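4-dehydrase (Streptomyces venezuelae, PDB 2PO3) is DesI, a pyridoxal phosphate-dependent aminotransferase of desosamine biosynthesis that acts on a TDP-linked sugar. Local coordinates at the interface of chains A and B. Coordinates in Å, arbitrary orientation; residue numbers count along the deposited sequence, not the author numbering. Chains: chain A/B, 4-dehydrase.

Contact 1: the interface of chains A and B. Residues chain A 85, 236-239; chain B 105-106, 108-109, 339.
The imidazole of A:His85 stands over one face of the B:Trp109 indole, its CD2 lying over the ring centre and 3.3 Å from the indole CE2. The two planes are inclined by 65°, an edge-to-face meeting. On the opposite face of the indole, toward its rim, CA of A:Gly239 packs 3.5 Å from CE3 of B:Trp109, holding the indole between histidine and glycine. The imidazole carries CB of A:Ala237 over one face, while NE1 of B:Trp109 lies at its rim, in plane. The B:His105 ring takes a backbone instead: C of A:Gly238 sits over its centre, 3.7 Å from the centroid, an approach that suits a glycine with no side chain to hold the ring away.

With CG of B:Trp109 anti to the backbone N (chi1 -164°), its indole reaches the histidine, which also grips the same residue's backbone: A:His85 NE2 donates to B:Trp109 O at 2.8 Å, in the carbonyl plane on a lone pair. Histidine suits the place because one ring both packs and donates. B:Arg108, bent at chi2 and chi3, curls back so that NH1 reaches A:Pro236 O at 2.7 Å, coming from above the carbonyl plane; its long, flexible chain makes that turn possible.

In the fold, A:His85 lies near the end of helix 76-87 and residues 236-239 of chain A form a loop. Together they receive helix 102-109 of chain B, while B:Pro339, after a cis peptide, flanks the loop.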
# COMPACT_ATOMS: atom_id res chain seq x y z
N HIS A 85 -13.12 -7.68 1.30
CA HIS A 85 -14.11 -6.60 1.44
C HIS A 85 -15.07 -6.53 0.28
O HIS A 85 -16.26 -6.42 0.52
CB HIS A 85 -13.56 -5.20 1.76
CG HIS A 85 -13.25 -4.98 3.21
ND1 HIS A 85 -14.06 -5.46 4.23
CD2 HIS A 85 -12.20 -4.31 3.78
CE1 HIS A 85 -13.48 -5.06 5.37
NE2 HIS A 85 -12.35 -4.36 5.14
N PRO A 236 -19.92 -1.31 3.30
CA PRO A 236 -19.84 -1.11 4.73
C PRO A 236 -18.41 -0.86 5.15
O PRO A 236 -18.23 -0.23 6.19
CB PRO A 236 -20.43 -2.36 5.41
CG PRO A 236 -20.96 -3.26 4.30
CD PRO A 236 -20.62 -2.60 2.98
N ALA A 237 -17.41 -1.36 4.35
CA ALA A 237 -15.97 -1.22 4.61
C ALA A 237 -15.44 0.19 4.33
O ALA A 237 -14.34 0.58 4.79
CB ALA A 237 -15.12 -2.21 3.80
N GLY A 238 -16.26 0.93 3.55
CA GLY A 238 -15.93 2.30 3.17
C GLY A 238 -15.05 2.32 1.93
O GLY A 238 -15.55 2.59 0.84
N GLY A 239 -13.76 2.00 2.14
CA GLY A 239 -12.78 1.92 1.07
C GLY A 239 -11.37 2.19 1.58
O GLY A 239 -11.19 2.43 2.79
N HIS B 105 -12.67 6.48 6.08
CA HIS B 105 -12.53 5.22 5.35
C HIS B 105 -11.33 4.42 5.81
O HIS B 105 -11.35 3.21 5.99
CB HIS B 105 -12.34 5.50 3.84
CG HIS B 105 -13.63 5.74 3.14
ND1 HIS B 105 -14.82 5.83 3.85
CD2 HIS B 105 -13.90 5.90 1.82
CE1 HIS B 105 -15.79 6.06 2.97
NE2 HIS B 105 -15.25 6.09 1.75
N ALA B 106 -10.21 5.14 5.98
CA ALA B 106 -9.04 4.43 6.42
C ALA B 106 -9.40 3.59 7.64
O ALA B 106 -9.02 2.43 7.75
CB ALA B 106 -7.90 5.38 6.75
N ARG B 108 -12.64 2.90 8.83
CA ARG B 108 -13.74 1.99 8.61
C ARG B 108 -13.26 0.66 8.09
O ARG B 108 -13.71 -0.40 8.54
CB ARG B 108 -14.72 2.55 7.58
CG ARG B 108 -15.98 1.70 7.53
CD ARG B 108 -16.94 2.02 8.67
NE ARG B 108 -16.83 1.13 9.82
CZ ARG B 108 -16.88 -0.17 9.71
NH1 ARG B 108 -17.02 -0.74 8.53
NH2 ARG B 108 -16.80 -0.92 10.79
N TRP B 109 -12.34 0.78 7.12
CA TRP B 109 -11.75 -0.37 6.45
C TRP B 109 -11.25 -1.43 7.41
O TRP B 109 -11.37 -2.63 7.15
CB TRP B 109 -10.56 0.05 5.58
CG TRP B 109 -10.10 -0.95 4.55
CD1 TRP B 109 -8.91 -1.61 4.57
CD2 TRP B 109 -10.74 -1.33 3.32
NE1 TRP B 109 -8.78 -2.40 3.43
CE2 TRP B 109 -9.89 -2.24 2.65
CE3 TRP B 109 -11.97 -1.01 2.71
CZ2 TRP B 109 -10.25 -2.81 1.43
CZ3 TRP B 109 -12.32 -1.57 1.49
CH2 TRP B 109 -11.46 -2.46 0.86
N PRO B 339 -20.21 4.66 3.59
CA PRO B 339 -21.44 4.24 4.26
C PRO B 339 -22.08 5.17 5.29
O PRO B 339 -23.19 4.88 5.70
CB PRO B 339 -21.03 3.01 5.08
CG PRO B 339 -19.50 2.88 5.05
CD PRO B 339 -19.00 3.92 4.06

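Contact 2: the interface of chains A and B. Residues chain A 75, 77, 81, 102, 105-106, 109; chain B 227, 239-242.
B:Thr240 meets A:Trp109 and A:Gln81 with different branches because OG1 is anti to its backbone N (chi1 -167°): the hydroxyl turns to the glutamine, while the methyl CG2, between backbone N and carbonyl carbon, and the CB that bears it lie over the indole. CB is 3.7 Å from the centroid of the five-membered ring, and CG2 sits over the six-membered one. A threonine suits this place by offering a polar and an apolar branch at once. In B:Asn241, CG anti to the backbone N (chi1 179°) sends the amide alongside that of A:Asn75; the two slide past each other in opposite directions, stacked with planes 9° apart. A:Asn75 ND2 also donates to the backbone O of B:Asn241 at 3.0 Å, from well above the carbonyl plane.

The amide of A:Gln81 is fixed from within its own chain, NE2 giving a hydrogen bond to A:Ala106 O at 2.9 Å, in the amide plane and on a carbonyl lone pair. That second-shell bond presents NE2 to B:Thr240 OG1, where the bond is weak at 3.3 Å. A water joins the hydroxyl to A:Gln81 OE1, so both ends of the glutamine amide are used.

A:Thr77 OG1 meets B:Phe227 at its edge, in the ring plane and 3.2 Å from CE2. CB of A:Ala102, small enough to fit, packs against B:Phe227 CE2 from above the plane, 3.6 Å away. The phenylalanine's backbone O lies at the in-plane edge of the A:His105 ring, near CD2. An alanine in place of A:Trp109 would probably open a gap beneath B:Thr240, leaving its methyl without an aromatic face and its hydroxyl freer to turn from A:Gln81.

B:Phe227 and B:Asn241 are among residues lining a pocket for the PLP-sugar adduct, so the contact is likely to steady a loop that one subunit appears to contribute to its partner's active site.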
# COMPACT_ATOMS: atom_id res chain seq x y z
N ASN A 75 0.48 -3.79 -3.17
CA ASN A 75 1.13 -5.04 -2.74
C ASN A 75 0.09 -6.16 -2.69
O ASN A 75 -1.10 -5.88 -2.71
CB ASN A 75 1.98 -4.89 -1.50
CG ASN A 75 1.14 -4.39 -0.38
OD1 ASN A 75 0.08 -4.94 -0.09
ND2 ASN A 75 1.59 -3.32 0.23
N THR A 77 -0.74 -8.19 -0.30
CA THR A 77 -1.49 -8.28 0.93
C THR A 77 -2.73 -7.39 0.80
O THR A 77 -3.84 -7.81 1.12
CB THR A 77 -0.57 -7.90 2.12
OG1 THR A 77 0.51 -8.80 2.13
CG2 THR A 77 -1.29 -8.04 3.46
N GLN A 81 -7.04 -8.10 1.03
CA GLN A 81 -8.01 -7.29 1.78
C GLN A 81 -9.11 -6.73 0.89
O GLN A 81 -10.31 -6.75 1.26
CB GLN A 81 -7.27 -6.18 2.55
CG GLN A 81 -6.43 -6.82 3.68
CD GLN A 81 -5.28 -5.95 4.15
OE1 GLN A 81 -4.97 -4.95 3.51
NE2 GLN A 81 -4.62 -6.31 5.24
N ALA A 102 1.53 -13.48 5.53
CA ALA A 102 0.55 -12.58 4.93
C ALA A 102 -0.81 -13.21 4.67
O ALA A 102 -1.79 -12.49 4.76
CB ALA A 102 1.05 -12.02 3.62
N HIS A 105 -2.74 -13.01 8.13
CA HIS A 105 -2.65 -11.63 8.57
C HIS A 105 -3.40 -10.64 7.72
O HIS A 105 -3.96 -9.69 8.22
CB HIS A 105 -1.20 -11.16 8.70
CG HIS A 105 -0.52 -11.73 9.90
ND1 HIS A 105 -1.18 -12.64 10.71
CD2 HIS A 105 0.75 -11.51 10.39
CE1 HIS A 105 -0.31 -12.96 11.69
NE2 HIS A 105 0.85 -12.30 11.51
N ALA A 106 -3.40 -10.85 6.41
CA ALA A 106 -4.09 -9.89 5.56
C ALA A 106 -5.54 -9.77 5.95
O ALA A 106 -6.15 -8.68 5.97
CB ALA A 106 -4.01 -10.33 4.10
N TRP A 109 -6.16 -8.48 9.76
CA TRP A 109 -5.95 -7.03 9.78
C TRP A 109 -7.25 -6.27 9.60
O TRP A 109 -7.46 -5.22 10.22
CB TRP A 109 -5.02 -6.66 8.62
CG TRP A 109 -4.55 -5.25 8.68
CD1 TRP A 109 -4.95 -4.25 7.86
CD2 TRP A 109 -3.58 -4.69 9.59
NE1 TRP A 109 -4.28 -3.08 8.20
CE2 TRP A 109 -3.45 -3.31 9.27
CE3 TRP A 109 -2.84 -5.19 10.67
CZ2 TRP A 109 -2.58 -2.46 9.97
CZ3 TRP A 109 -1.99 -4.34 11.38
CH2 TRP A 109 -1.85 -3.00 11.02
N PHE B 227 4.25 -7.21 8.23
CA PHE B 227 3.61 -8.44 8.68
C PHE B 227 3.75 -8.78 10.15
O PHE B 227 3.64 -9.95 10.48
CB PHE B 227 4.09 -9.63 7.84
CG PHE B 227 4.05 -9.31 6.37
CD1 PHE B 227 5.23 -9.05 5.66
CD2 PHE B 227 2.85 -9.26 5.66
CE1 PHE B 227 5.23 -8.75 4.29
CE2 PHE B 227 2.83 -8.95 4.29
CZ PHE B 227 4.02 -8.70 3.60
N GLY B 239 -0.89 -8.17 11.37
CA GLY B 239 0.07 -7.30 10.71
C GLY B 239 -0.37 -7.13 9.28
O GLY B 239 -1.37 -7.70 8.90
N THR B 240 0.35 -6.34 8.48
CA THR B 240 -0.01 -6.14 7.09
C THR B 240 1.26 -5.74 6.32
O THR B 240 2.37 -5.84 6.82
CB THR B 240 -1.03 -4.99 6.95
OG1 THR B 240 -1.57 -5.02 5.64
CG2 THR B 240 -0.41 -3.61 7.23
N ASN B 241 1.10 -5.27 5.10
CA ASN B 241 2.24 -4.82 4.34
C ASN B 241 1.95 -3.38 3.96
O ASN B 241 1.06 -3.11 3.18
CB ASN B 241 2.47 -5.63 3.03
CG ASN B 241 3.65 -5.19 2.16
OD1 ASN B 241 4.36 -4.22 2.47
ND2 ASN B 241 3.92 -5.91 1.07
N ALA B 242 2.66 -2.43 4.50
CA ALA B 242 2.40 -1.08 4.08
C ALA B 242 3.77 -0.40 3.79
O ALA B 242 3.97 0.82 3.91
CB ALA B 242 1.65 -0.31 5.13
O HOH W 1 -2.79 -2.78 4.31

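Contact 1 and contact 2 have centres about 16 Å apart and reuse two parts of the protein with the chains exchanged. In contact 1, helix 102-109 comes from chain B and the glycine-bearing loop from chain A; in contact 2 these roles reverse. Residues 105, 106, 109 and 239 appear in both, while helix 76-87 of chain A serves each. The two patches thus flank the two-fold axis of the dimer as partly equivalent pieces. The centre of contact 2 lies about 12 Å from A:Lys200, the predicted catalytic lysine, against about 26 Å for the centre of contact 1, consistent with active sites built at the subunit boundary.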